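Histidine triad (HIT) protein (Clostridium difficile, PDB 4EGU) binds guanosine-5'-monophosphate and zinc, and probably acts as a nucleotide hydrolase or transferase of the histidine triad family. Local coordinates at residues I7-A12 against V98-Y103; D24-A29 against M60-H65; H40-P45 against H102-A107. One frame throughout, in Å; residues are numbered along the deposited sequence. Where two conformers were deposited one is given.

Contacts 1 and 3 are buried, while contact 2 is only partly so. Contact 1 joins helix 7-12 to the loop 98-103, and its chemistry is that of a site: zinc ligands, a T-shaped ring pair and nucleotide phosphate. Contact 3 pairs strand 39-45 with strand 103-107 near the centre of the chain. There, backbone ladder bonds meet a hydrogen bond between His40 and His104. The two contacts share His102 and Tyr103, and both touch the nucleotide. Contact 2 sets helix 61-77 against the start of strand 27-31, away from the zinc. It relies on a histidine-carboxylate hydrogen bond, a long salt bridge, apolar packing and a water. A probable Leu28 O to Val44 N bond ties it to contact 3.

Contact 1: residues I7-A12 against V98-Y103; sequences IFCKIA and VKHLHY. With ZN (zinc ion), chain D; 5GP (guanosine-5'-monophosphate), chain C.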
loop_
_atom_site.group_PDB
_atom_site.type_symbol
_atom_site.label_atom_id
_atom_site.label_comp_id
_atom_site.label_asym_id
_atom_site.label_seq_id
_atom_site.Cartn_x
_atom_site.Cartn_y
_atom_site.Cartn_z
ATOM N N ILE A 7 -10.499 -1.702 -18.287
ATOM C CA ILE A 7 -10.966 -3.009 -17.889
ATOM C C ILE A 7 -11.613 -2.924 -16.499
ATOM O O ILE A 7 -12.625 -3.565 -16.247
ATOM C CB ILE A 7 -9.805 -4.048 -17.886
ATOM C CG1 ILE A 7 -9.240 -4.260 -19.293
ATOM C CG2 ILE A 7 -10.265 -5.377 -17.287
ATOM C CD1 ILE A 7 -7.917 -5.010 -19.296
ATOM N N PHE A 8 -11.023 -2.163 -15.577
ATOM C CA PHE A 8 -11.544 -2.148 -14.205
ATOM C C PHE A 8 -12.845 -1.353 -14.088
ATOM O O PHE A 8 -13.671 -1.699 -13.245
ATOM C CB PHE A 8 -10.500 -1.695 -13.194
ATOM C CG PHE A 8 -9.364 -2.679 -12.966
ATOM C CD1 PHE A 8 -9.287 -3.912 -13.610
ATOM C CD2 PHE A 8 -8.352 -2.353 -12.085
ATOM C CE1 PHE A 8 -8.217 -4.785 -13.377
ATOM C CE2 PHE A 8 -7.294 -3.217 -11.851
ATOM C CZ PHE A 8 -7.224 -4.440 -12.497
ATOM N N CYS A 9 -13.065 -0.326 -14.913
ATOM C CA CYS A 9 -14.386 0.298 -14.943
ATOM C C CYS A 9 -15.437 -0.723 -15.376
ATOM O O CYS A 9 -16.536 -0.769 -14.834
ATOM C CB CYS A 9 -14.416 1.498 -15.885
ATOM S SG CYS A 9 -13.712 3.041 -15.213
ATOM N N LYS A 10 -15.109 -1.543 -16.367
ATOM C CA LYS A 10 -16.053 -2.548 -16.863
ATOM C C LYS A 10 -16.277 -3.660 -15.828
ATOM O O LYS A 10 -17.383 -4.168 -15.717
ATOM C CB LYS A 10 -15.558 -3.162 -18.169
ATOM C CG LYS A 10 -15.439 -2.238 -19.355
ATOM C CD LYS A 10 -14.863 -3.015 -20.546
ATOM C CE LYS A 10 -14.609 -2.137 -21.762
ATOM N NZ LYS A 10 -15.855 -1.585 -22.375
ATOM N N ILE A 11 -15.235 -4.039 -15.084
ATOM C CA ILE A 11 -15.378 -5.012 -14.009
ATOM C C ILE A 11 -16.214 -4.377 -12.856
ATOM O O ILE A 11 -17.103 -5.026 -12.322
ATOM C CB ILE A 11 -13.996 -5.565 -13.519
ATOM C CG1 ILE A 11 -13.363 -6.462 -14.594
ATOM C CG2 ILE A 11 -14.167 -6.310 -12.199
ATOM C CD1 ILE A 11 -11.997 -7.004 -14.259
ATOM N N ALA A 12 -15.952 -3.116 -12.505
ATOM C CA ALA A 12 -16.658 -2.434 -11.401
ATOM C C ALA A 12 -18.144 -2.175 -11.645
ATOM O O ALA A 12 -18.939 -2.234 -10.705
ATOM C CB ALA A 12 -15.982 -1.121 -11.071
ATOM N N VAL A 98 -2.736 -1.502 -15.548
ATOM C CA VAL A 98 -4.138 -1.063 -15.617
ATOM C C VAL A 98 -4.260 0.257 -14.889
ATOM O O VAL A 98 -4.026 0.342 -13.679
ATOM C CB VAL A 98 -5.101 -2.076 -15.019
ATOM C CG1 VAL A 98 -6.524 -1.557 -15.083
ATOM C CG2 VAL A 98 -4.988 -3.425 -15.747
ATOM N N LYS A 99 -4.613 1.290 -15.645
ATOM C CA LYS A 99 -4.596 2.662 -15.155
ATOM C C LYS A 99 -5.956 3.029 -14.546
ATOM O O LYS A 99 -6.645 3.962 -14.983
ATOM C CB LYS A 99 -4.158 3.622 -16.273
ATOM C CG LYS A 99 -2.710 3.415 -16.704
ATOM C CD LYS A 99 -2.336 4.370 -17.827
ATOM C CE LYS A 99 -0.918 4.141 -18.332
ATOM N NZ LYS A 99 -0.560 5.071 -19.447
ATOM N N HIS A 100 -6.296 2.286 -13.499
ATOM C CA HIS A 100 -7.468 2.518 -12.659
ATOM C C HIS A 100 -7.009 2.140 -11.257
ATOM O O HIS A 100 -6.604 0.994 -11.059
ATOM C CB HIS A 100 -8.647 1.633 -13.101
ATOM C CG HIS A 100 -9.890 1.773 -12.283
ATOM N ND1 HIS A 100 -11.107 2.112 -12.854
ATOM C CD2 HIS A 100 -10.124 1.518 -10.975
ATOM C CE1 HIS A 100 -12.025 2.086 -11.908
ATOM N NE2 HIS A 100 -11.459 1.719 -10.767
ATOM N N LEU A 101 -7.058 3.078 -10.304
ATOM C CA LEU A 101 -6.562 2.842 -8.947
ATOM C C LEU A 101 -6.933 1.457 -8.448
ATOM O O LEU A 101 -8.107 1.067 -8.407
ATOM C CB LEU A 101 -7.120 3.855 -7.953
ATOM C CG LEU A 101 -6.481 3.809 -6.559
ATOM C CD1 LEU A 101 -5.068 4.415 -6.584
ATOM C CD2 LEU A 101 -7.353 4.483 -5.554
ATOM N N HIS A 102 -5.944 0.730 -7.970
ATOM C CA HIS A 102 -6.174 -0.589 -7.404
ATOM C C HIS A 102 -5.079 -0.932 -6.432
ATOM O O HIS A 102 -3.929 -0.540 -6.613
ATOM C CB HIS A 102 -6.211 -1.673 -8.544
ATOM C CG HIS A 102 -4.958 -1.757 -9.370
ATOM N ND1 HIS A 102 -4.767 -0.931 -10.444
ATOM C CD2 HIS A 102 -3.859 -2.555 -9.308
ATOM C CE1 HIS A 102 -3.597 -1.195 -11.010
ATOM N NE2 HIS A 102 -3.031 -2.185 -10.344
ATOM N N TYR A 103 -5.441 -1.715 -5.433
ATOM C CA TYR A 103 -4.505 -2.280 -4.495
ATOM C C TYR A 103 -4.516 -3.786 -4.642
ATOM O O TYR A 103 -5.566 -4.404 -4.717
ATOM C CB TYR A 103 -4.863 -1.882 -3.049
ATOM C CG TYR A 103 -4.475 -0.458 -2.758
ATOM C CD1 TYR A 103 -5.149 0.618 -3.300
ATOM C CD2 TYR A 103 -3.351 -0.186 -1.999
ATOM C CE1 TYR A 103 -4.720 1.932 -3.054
ATOM C CE2 TYR A 103 -2.921 1.119 -1.741
ATOM C CZ TYR A 103 -3.608 2.161 -2.276
ATOM O OH TYR A 103 -3.190 3.448 -2.072
HETATM ZN ZN ZN D . -11.489 2.729 -14.811
HETATM P P 5GP C . -0.933 -3.829 -12.323
HETATM O O1P 5GP C . 0.307 -4.544 -12.812
HETATM O O2P 5GP C . -1.528 -2.825 -13.271
HETATM O O3P 5GP C . -0.686 -3.214 -11.011
HETATM O "O5'" 5GP C . -2.001 -4.916 -11.945
HETATM C "C5'" 5GP C . -3.068 -5.203 -12.818
HETATM C "C4'" 5GP C . -3.579 -6.571 -12.547
HETATM O "O4'" 5GP C . -4.819 -6.741 -13.238
HETATM C "C3'" 5GP C . -2.657 -7.697 -13.019
HETATM O "O3'" 5GP C . -2.165 -8.429 -11.894
HETATM C "C2'" 5GP C . -3.573 -8.585 -13.894
HETATM O "O2'" 5GP C . -3.414 -9.980 -13.719
HETATM C "C1'" 5GP C . -4.980 -8.098 -13.517
HETATM N N9 5GP C . -5.967 -8.209 -14.581
HETATM C C8 5GP C . -5.815 -7.714 -15.824
HETATM N N7 5GP C . -6.928 -7.941 -16.548
HETATM C C5 5GP C . -7.799 -8.575 -15.736
HETATM C C6 5GP C . -9.085 -9.054 -15.939
HETATM O O6 5GP C . -9.704 -8.963 -17.043
HETATM N N1 5GP C . -9.652 -9.629 -14.867
HETATM C C2 5GP C . -9.038 -9.757 -13.662
HETATM N N2 5GP C . -9.722 -10.362 -12.678
HETATM N N3 5GP C . -7.791 -9.322 -13.425
HETATM C C4 5GP C . -7.190 -8.728 -14.482
#
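The zinc site and the nucleotide pocket of this HIT domain meet here. Helix 7-12 supplies Phe8 and Cys9, and the loop 98-103 carries most of the predicted histidine triad motif. Cys9 SG binds the zinc at 2.3 Å. His100 ND1 binds it at 2.1 Å, and Cys6 and His48 complete the four ligands. The other nitrogen of the His100 ring, NE2, is hydrogen-bonded to Pro45 O, so the ring is held at both ends. Phe8 CB lies over one face of that ring, 3.6 Å from His100 CG.

The Phe8 side chain links the two sites. Val98 CG1 sits over the centre of one face of its ring in a CH-pi contact, 3.6 Å from the ring centroid. The CE2 edge of Phe8 points at the face of His102 in a T-shaped stack, with the planes at 86°. Phe8 CZ comes 3.4 Å from O4' of the ribose.

His102 CG takes the crowded position between backbone N and carbonyl carbon (chi1 59°). Its ring is gripped at both nitrogens. ND1 donates to His100 O at 2.7 Å, in the plane of both ring and carbonyl. NE2 donates almost straight (176°) to phosphate O3P at 2.6 Å. His102 is the predicted nucleophile, and the His100 carbonyl probably orients it and polarises its ring. Val98 N gives the phosphate a further bond, to O2P at 2.9 Å. The CG2 branch of Ile7 lies near O6 of the guanine, and the CD1 tip of Ile11 near N1.

Phe8 also meets Phe30 edge-to-face and packs on Leu42 and Val44 of strand 39-45. Leu101 turns the other way, onto Ile66 of helix 61-77.

Contact 2: residues D24-A29 against M60-H65; sequences DDRVLA and MDIVSH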
loop_
_atom_site.group_PDB
_atom_site.type_symbol
_atom_site.label_atom_id
_atom_site.label_comp_id
_atom_site.label_asym_id
_atom_site.label_seq_id
_atom_site.Cartn_x
_atom_site.Cartn_y
_atom_site.Cartn_z
ATOM N N ASP A 24 -19.357 -3.026 -1.964
ATOM C CA ASP A 24 -20.277 -2.088 -1.342
ATOM C C ASP A 24 -20.584 -0.994 -2.370
ATOM O O ASP A 24 -20.341 -1.179 -3.578
ATOM C CB ASP A 24 -19.759 -1.577 0.024
ATOM C CG ASP A 24 -18.501 -0.709 -0.065
ATOM O OD1 ASP A 24 -18.169 -0.205 -1.142
ATOM O OD2 ASP A 24 -17.858 -0.533 1.009
ATOM N N ASP A 25 -21.149 0.124 -1.927
ATOM C CA ASP A 25 -21.521 1.186 -2.851
ATOM C C ASP A 25 -20.348 1.893 -3.509
ATOM O O ASP A 25 -20.550 2.573 -4.504
ATOM C CB ASP A 25 -22.405 2.230 -2.164
ATOM C CG ASP A 25 -21.714 2.941 -1.001
ATOM O OD1 ASP A 25 -20.807 2.372 -0.367
ATOM O OD2 ASP A 25 -22.109 4.092 -0.710
ATOM N N ARG A 26 -19.139 1.735 -2.977
ATOM C CA ARG A 26 -17.939 2.525 -3.320
ATOM C C ARG A 26 -16.784 1.708 -3.872
ATOM O O ARG A 26 -15.937 2.266 -4.554
ATOM C CB ARG A 26 -17.362 3.227 -2.076
ATOM C CG ARG A 26 -18.127 4.437 -1.589
ATOM C CD ARG A 26 -17.456 5.051 -0.359
ATOM N NE ARG A 26 -16.289 5.857 -0.705
ATOM C CZ ARG A 26 -15.399 6.309 0.175
ATOM N NH1 ARG A 26 -15.530 6.030 1.464
ATOM N NH2 ARG A 26 -14.373 7.042 -0.235
ATOM N N VAL A 27 -16.671 0.446 -3.457
ATOM C CA VAL A 27 -15.484 -0.374 -3.669
ATOM C C VAL A 27 -15.920 -1.765 -4.072
ATOM O O VAL A 27 -16.930 -2.288 -3.600
ATOM C CB VAL A 27 -14.623 -0.419 -2.369
ATOM C CG1 VAL A 27 -13.588 -1.533 -2.420
ATOM C CG2 VAL A 27 -13.931 0.928 -2.127
ATOM N N LEU A 28 -15.135 -2.377 -4.945
ATOM C CA LEU A 28 -15.269 -3.765 -5.328
ATOM C C LEU A 28 -13.899 -4.422 -5.147
ATOM O O LEU A 28 -12.874 -3.831 -5.439
ATOM C CB LEU A 28 -15.691 -3.916 -6.811
ATOM C CG LEU A 28 -15.805 -5.321 -7.417
ATOM C CD1 LEU A 28 -17.033 -6.052 -6.916
ATOM C CD2 LEU A 28 -15.841 -5.203 -8.917
ATOM N N ALA A 29 -13.891 -5.667 -4.700
ATOM C CA ALA A 29 -12.677 -6.473 -4.702
ATOM C C ALA A 29 -12.951 -7.760 -5.439
ATOM O O ALA A 29 -14.054 -8.321 -5.327
ATOM C CB ALA A 29 -12.166 -6.771 -3.298
ATOM N N MET A 60 -8.566 11.590 -0.533
ATOM C CA MET A 60 -7.714 10.460 -0.183
ATOM C C MET A 60 -8.386 9.494 0.774
ATOM O O MET A 60 -7.905 8.398 0.951
ATOM C CB MET A 60 -6.373 10.945 0.387
ATOM C CG MET A 60 -5.244 9.918 0.260
ATOM S SD MET A 60 -4.812 9.471 -1.414
ATOM C CE MET A 60 -4.039 10.975 -1.972
ATOM N N ASP A 61 -9.529 9.851 1.330
ATOM C CA ASP A 61 -10.284 8.932 2.149
ATOM C C ASP A 61 -10.680 7.659 1.398
ATOM O O ASP A 61 -10.946 6.646 2.038
ATOM C CB ASP A 61 -11.513 9.601 2.786
ATOM C CG ASP A 61 -12.427 10.305 1.778
ATOM O OD1 ASP A 61 -12.188 10.271 0.552
ATOM O OD2 ASP A 61 -13.416 10.911 2.241
ATOM N N ILE A 62 -10.700 7.669 0.061
ATOM C CA ILE A 62 -10.973 6.419 -0.640
ATOM C C ILE A 62 -9.908 5.382 -0.291
ATOM O O ILE A 62 -10.196 4.181 -0.227
ATOM C CB ILE A 62 -11.120 6.635 -2.163
ATOM C CG1 ILE A 62 -11.608 5.356 -2.851
ATOM C CG2 ILE A 62 -9.833 7.107 -2.794
ATOM C CD1 ILE A 62 -12.941 4.816 -2.360
ATOM N N VAL A 63 -8.671 5.825 -0.064
ATOM C CA VAL A 63 -7.596 4.900 0.305
ATOM C C VAL A 63 -7.830 4.324 1.716
ATOM O O VAL A 63 -7.579 3.136 1.945
ATOM C CB VAL A 63 -6.216 5.567 0.152
ATOM C CG1 VAL A 63 -5.107 4.645 0.632
ATOM C CG2 VAL A 63 -5.989 5.951 -1.307
ATOM N N SER A 64 -8.312 5.122 2.660
ATOM C CA SER A 64 -8.630 4.588 3.972
ATOM C C SER A 64 -9.773 3.562 3.868
ATOM O O SER A 64 -9.701 2.507 4.498
ATOM C CB SER A 64 -8.901 5.676 4.987
ATOM O OG SER A 64 -9.949 6.462 4.600
ATOM N N HIS A 65 -10.787 3.859 3.056
ATOM C CA HIS A 65 -11.866 2.906 2.917
ATOM C C HIS A 65 -11.364 1.595 2.287
ATOM O O HIS A 65 -11.748 0.511 2.749
ATOM C CB HIS A 65 -13.037 3.479 2.141
ATOM C CG HIS A 65 -14.224 2.574 2.179
ATOM N ND1 HIS A 65 -14.827 2.159 3.352
ATOM C CD2 HIS A 65 -14.877 1.945 1.181
ATOM C CE1 HIS A 65 -15.831 1.348 3.060
ATOM N NE2 HIS A 65 -15.889 1.212 1.746
HETATM O O HOH W 1 -13.782 6.799 3.887
#
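Helix 61-77 packs across the antiparallel sheet of the HIT fold, and this contact joins its first turns to the turn that leads into strand 27-31. The tight part centres on His65. Its NE2 meets Asp24 OD2 tip to tip, donating at 2.7 Å to the syn lone pair. Carboxylate and ring are nearly coplanar, 16° apart. The pairing would favour a positive charge on the histidine. Tyr22 OH also bonds to OD2. The other oxygen, OD1, accepts from Arg26 N in an Asx turn. A second bond, from Val27 N, extends this to an Asx motif and fixes the carboxylate. Beside this pair, Val27 CG2 touches the edge of the ring, 3.6 Å from His65 CD2. Ile62 CD1 lies 4.0 Å from Val27 CG2. Ser64, on the helix face that meets the second subunit, packs against Ser64 of that subunit.

The looser side belongs to Arg26. Its chain bends at chi3 (78°) and slides past Ile62, bringing NH2 to 3.4 Å from Ile62 CD1. The salt bridge from NH2 to Asp61 OD1 is long, at 4.0 Å. Arg26 NH1 meets His65 CB obliquely, and it donates to an in-plane water at 3.1 Å.

Contact 3: residues H40-P45 against H102-A107; sequences HILVVP and HYHILA. With 5GP (guanosine-5'-monophosphate), chain C.
A nearly straight hydrogen bond of 2.9 Å joins His40 NE2 and His104 ND1. The two rings lie side by side and meet rim to rim, with their planes at 44°. At the far side of the His104 ring, NE2 donates to phosphate O3P at 3.0 Å. His104 thus bridges His40 and the nucleotide, and it shares O3P with His102. His40 ND1 is hydrogen-bonded to Val36 N, so His40 is held at both ring nitrogens.

The backbones behind the rings form an antiparallel ladder. Ile41 pairs with Ile105 and Val43 with Tyr103, each through two backbone bonds. Ile105 N to Ile41 O is the shortest of the four, at 2.8 Å. His40 with Leu106 and Leu42 with His104 are the non-hydrogen-bonded pairs.

Methyl groups pack against the faces of two rings. Leu106 CD2 lies over the centre of one His40 face, 3.5 Å from the ring centroid. Leu42 CD2 covers a face of His104, offset toward its rim, at 3.7 Å from ND1. Separately, Val44 CG1 packs on His102 CB at 3.6 Å. On the opposite face of the sheet, Ile105 CD1 touches Val43 CG2 at 3.7 Å, and Val43 also meets Ile66 of helix 61-77. His102, just before strand 103-107, and His104 on it, both directed at a bound phosphate, are characteristic of the histidine triad motif at the active site of HIT proteins.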
loop_
_atom_site.group_PDB
_atom_site.type_symbol
_atom_site.label_atom_id
_atom_site.label_comp_id
_atom_site.label_asym_id
_atom_site.label_seq_id
_atom_site.Cartn_x
_atom_site.Cartn_y
_atom_site.Cartn_z
ATOM N N HIS A 40 -4.806 -13.584 -4.122
ATOM C CA HIS A 40 -4.304 -12.454 -4.889
ATOM C C HIS A 40 -5.546 -11.685 -5.316
ATOM O O HIS A 40 -6.258 -12.075 -6.250
ATOM C CB HIS A 40 -3.462 -12.869 -6.076
ATOM C CG HIS A 40 -2.848 -11.696 -6.769
ATOM N ND1 HIS A 40 -1.904 -11.830 -7.754
ATOM C CD2 HIS A 40 -3.036 -10.364 -6.602
ATOM C CE1 HIS A 40 -1.549 -10.632 -8.174
ATOM N NE2 HIS A 40 -2.221 -9.725 -7.492
ATOM N N ILE A 41 -5.843 -10.643 -4.544
ATOM C CA ILE A 41 -7.099 -9.928 -4.626
ATOM C C ILE A 41 -6.821 -8.486 -5.028
ATOM O O ILE A 41 -5.893 -7.873 -4.518
ATOM C CB ILE A 41 -7.817 -9.999 -3.258
ATOM C CG1 ILE A 41 -8.178 -11.448 -2.922
ATOM C CG2 ILE A 41 -9.049 -9.105 -3.244
ATOM C CD1 ILE A 41 -8.462 -11.692 -1.442
ATOM N N LEU A 42 -7.630 -7.966 -5.943
ATOM C CA LEU A 42 -7.563 -6.566 -6.353
ATOM C C LEU A 42 -8.706 -5.821 -5.674
ATOM O O LEU A 42 -9.853 -6.247 -5.746
ATOM C CB LEU A 42 -7.717 -6.448 -7.863
ATOM C CG LEU A 42 -6.551 -7.008 -8.645
ATOM C CD1 LEU A 42 -6.912 -7.288 -10.091
ATOM C CD2 LEU A 42 -5.415 -5.992 -8.620
ATOM N N VAL A 43 -8.383 -4.690 -5.047
ATOM C CA VAL A 43 -9.373 -3.851 -4.401
ATOM C C VAL A 43 -9.409 -2.527 -5.140
ATOM O O VAL A 43 -8.371 -1.871 -5.271
ATOM C CB VAL A 43 -9.057 -3.616 -2.902
ATOM C CG1 VAL A 43 -10.213 -2.904 -2.242
ATOM C CG2 VAL A 43 -8.784 -4.940 -2.191
ATOM N N VAL A 44 -10.570 -2.145 -5.673
ATOM C CA VAL A 44 -10.671 -0.955 -6.537
ATOM C C VAL A 44 -11.852 -0.086 -6.155
ATOM O O VAL A 44 -12.917 -0.605 -5.785
ATOM C CB VAL A 44 -10.807 -1.255 -8.036
ATOM C CG1 VAL A 44 -9.756 -2.241 -8.452
ATOM C CG2 VAL A 44 -12.212 -1.773 -8.394
ATOM N N PRO A 45 -11.687 1.237 -6.265
ATOM C CA PRO A 45 -12.865 2.081 -6.192
ATOM C C PRO A 45 -13.693 1.863 -7.438
ATOM O O PRO A 45 -13.167 1.613 -8.515
ATOM C CB PRO A 45 -12.287 3.503 -6.179
ATOM C CG PRO A 45 -11.011 3.379 -6.924
ATOM C CD PRO A 45 -10.500 2.004 -6.685
ATOM N N HIS A 102 -5.944 0.730 -7.970
ATOM C CA HIS A 102 -6.174 -0.589 -7.404
ATOM C C HIS A 102 -5.079 -0.932 -6.432
ATOM O O HIS A 102 -3.929 -0.540 -6.613
ATOM C CB HIS A 102 -6.211 -1.673 -8.544
ATOM C CG HIS A 102 -4.958 -1.757 -9.370
ATOM N ND1 HIS A 102 -4.767 -0.931 -10.444
ATOM C CD2 HIS A 102 -3.859 -2.555 -9.308
ATOM C CE1 HIS A 102 -3.597 -1.195 -11.010
ATOM N NE2 HIS A 102 -3.031 -2.185 -10.344
ATOM N N TYR A 103 -5.441 -1.715 -5.433
ATOM C CA TYR A 103 -4.505 -2.280 -4.495
ATOM C C TYR A 103 -4.516 -3.786 -4.642
ATOM O O TYR A 103 -5.566 -4.404 -4.717
ATOM C CB TYR A 103 -4.863 -1.882 -3.049
ATOM C CG TYR A 103 -4.475 -0.458 -2.758
ATOM C CD1 TYR A 103 -5.149 0.618 -3.300
ATOM C CD2 TYR A 103 -3.351 -0.186 -1.999
ATOM C CE1 TYR A 103 -4.720 1.932 -3.054
ATOM C CE2 TYR A 103 -2.921 1.119 -1.741
ATOM C CZ TYR A 103 -3.608 2.161 -2.276
ATOM O OH TYR A 103 -3.190 3.448 -2.072
ATOM N N HIS A 104 -3.328 -4.367 -4.658
ATOM C CA HIS A 104 -3.158 -5.812 -4.603
ATOM C C HIS A 104 -3.049 -6.255 -3.154
ATOM O O HIS A 104 -2.278 -5.671 -2.390
ATOM C CB HIS A 104 -1.858 -6.230 -5.288
ATOM C CG HIS A 104 -1.738 -5.883 -6.731
ATOM N ND1 HIS A 104 -1.952 -6.817 -7.720
ATOM C CD2 HIS A 104 -1.311 -4.738 -7.337
ATOM C CE1 HIS A 104 -1.724 -6.230 -8.884
ATOM N NE2 HIS A 104 -1.328 -4.979 -8.682
ATOM N N ILE A 105 -3.768 -7.330 -2.810
ATOM C CA ILE A 105 -3.549 -8.055 -1.567
ATOM C C ILE A 105 -2.965 -9.413 -1.943
ATOM O O ILE A 105 -3.569 -10.145 -2.725
ATOM C CB ILE A 105 -4.842 -8.334 -0.777
ATOM C CG1 ILE A 105 -5.775 -7.135 -0.633
ATOM C CG2 ILE A 105 -4.481 -8.895 0.600
ATOM C CD1 ILE A 105 -7.145 -7.540 -0.048
ATOM N N LEU A 106 -1.803 -9.732 -1.369
ATOM C CA LEU A 106 -1.191 -11.061 -1.514
ATOM C C LEU A 106 -1.207 -11.743 -0.162
ATOM O O LEU A 106 -0.778 -11.155 0.831
ATOM C CB LEU A 106 0.251 -10.962 -1.990
ATOM C CG LEU A 106 0.456 -10.230 -3.321
ATOM C CD1 LEU A 106 1.940 -10.264 -3.692
ATOM C CD2 LEU A 106 -0.377 -10.750 -4.457
ATOM N N ALA A 107 -1.647 -13.000 -0.093
ATOM C CA ALA A 107 -1.692 -13.706 1.191
ATOM C C ALA A 107 -1.784 -15.211 0.960
ATOM O O ALA A 107 -1.933 -15.679 -0.164
ATOM C CB ALA A 107 -2.872 -13.243 2.036
HETATM P P 5GP C . -0.933 -3.829 -12.323
HETATM O O1P 5GP C . 0.307 -4.544 -12.812
HETATM O O2P 5GP C . -1.528 -2.825 -13.271
HETATM O O3P 5GP C . -0.686 -3.214 -11.011
HETATM O "O5'" 5GP C . -2.001 -4.916 -11.945
HETATM C "C5'" 5GP C . -3.068 -5.203 -12.818
HETATM C "C4'" 5GP C . -3.579 -6.571 -12.547
HETATM O "O4'" 5GP C . -4.819 -6.741 -13.238
HETATM C "C3'" 5GP C . -2.657 -7.697 -13.019
HETATM O "O3'" 5GP C . -2.165 -8.429 -11.894
HETATM C "C2'" 5GP C . -3.573 -8.585 -13.894
HETATM O "O2'" 5GP C . -3.414 -9.980 -13.719
HETATM C "C1'" 5GP C . -4.980 -8.098 -13.517
HETATM N N9 5GP C . -5.967 -8.209 -14.581
HETATM C C8 5GP C . -5.815 -7.714 -15.824
HETATM N N7 5GP C . -6.928 -7.941 -16.548
HETATM C C5 5GP C . -7.799 -8.575 -15.736
HETATM C C6 5GP C . -9.085 -9.054 -15.939
HETATM O O6 5GP C . -9.704 -8.963 -17.043
HETATM N N1 5GP C . -9.652 -9.629 -14.867
HETATM C C2 5GP C . -9.038 -9.757 -13.662
HETATM N N2 5GP C . -9.722 -10.362 -12.678
HETATM N N3 5GP C . -7.791 -9.322 -13.425
HETATM C C4 5GP C . -7.190 -8.728 -14.482
#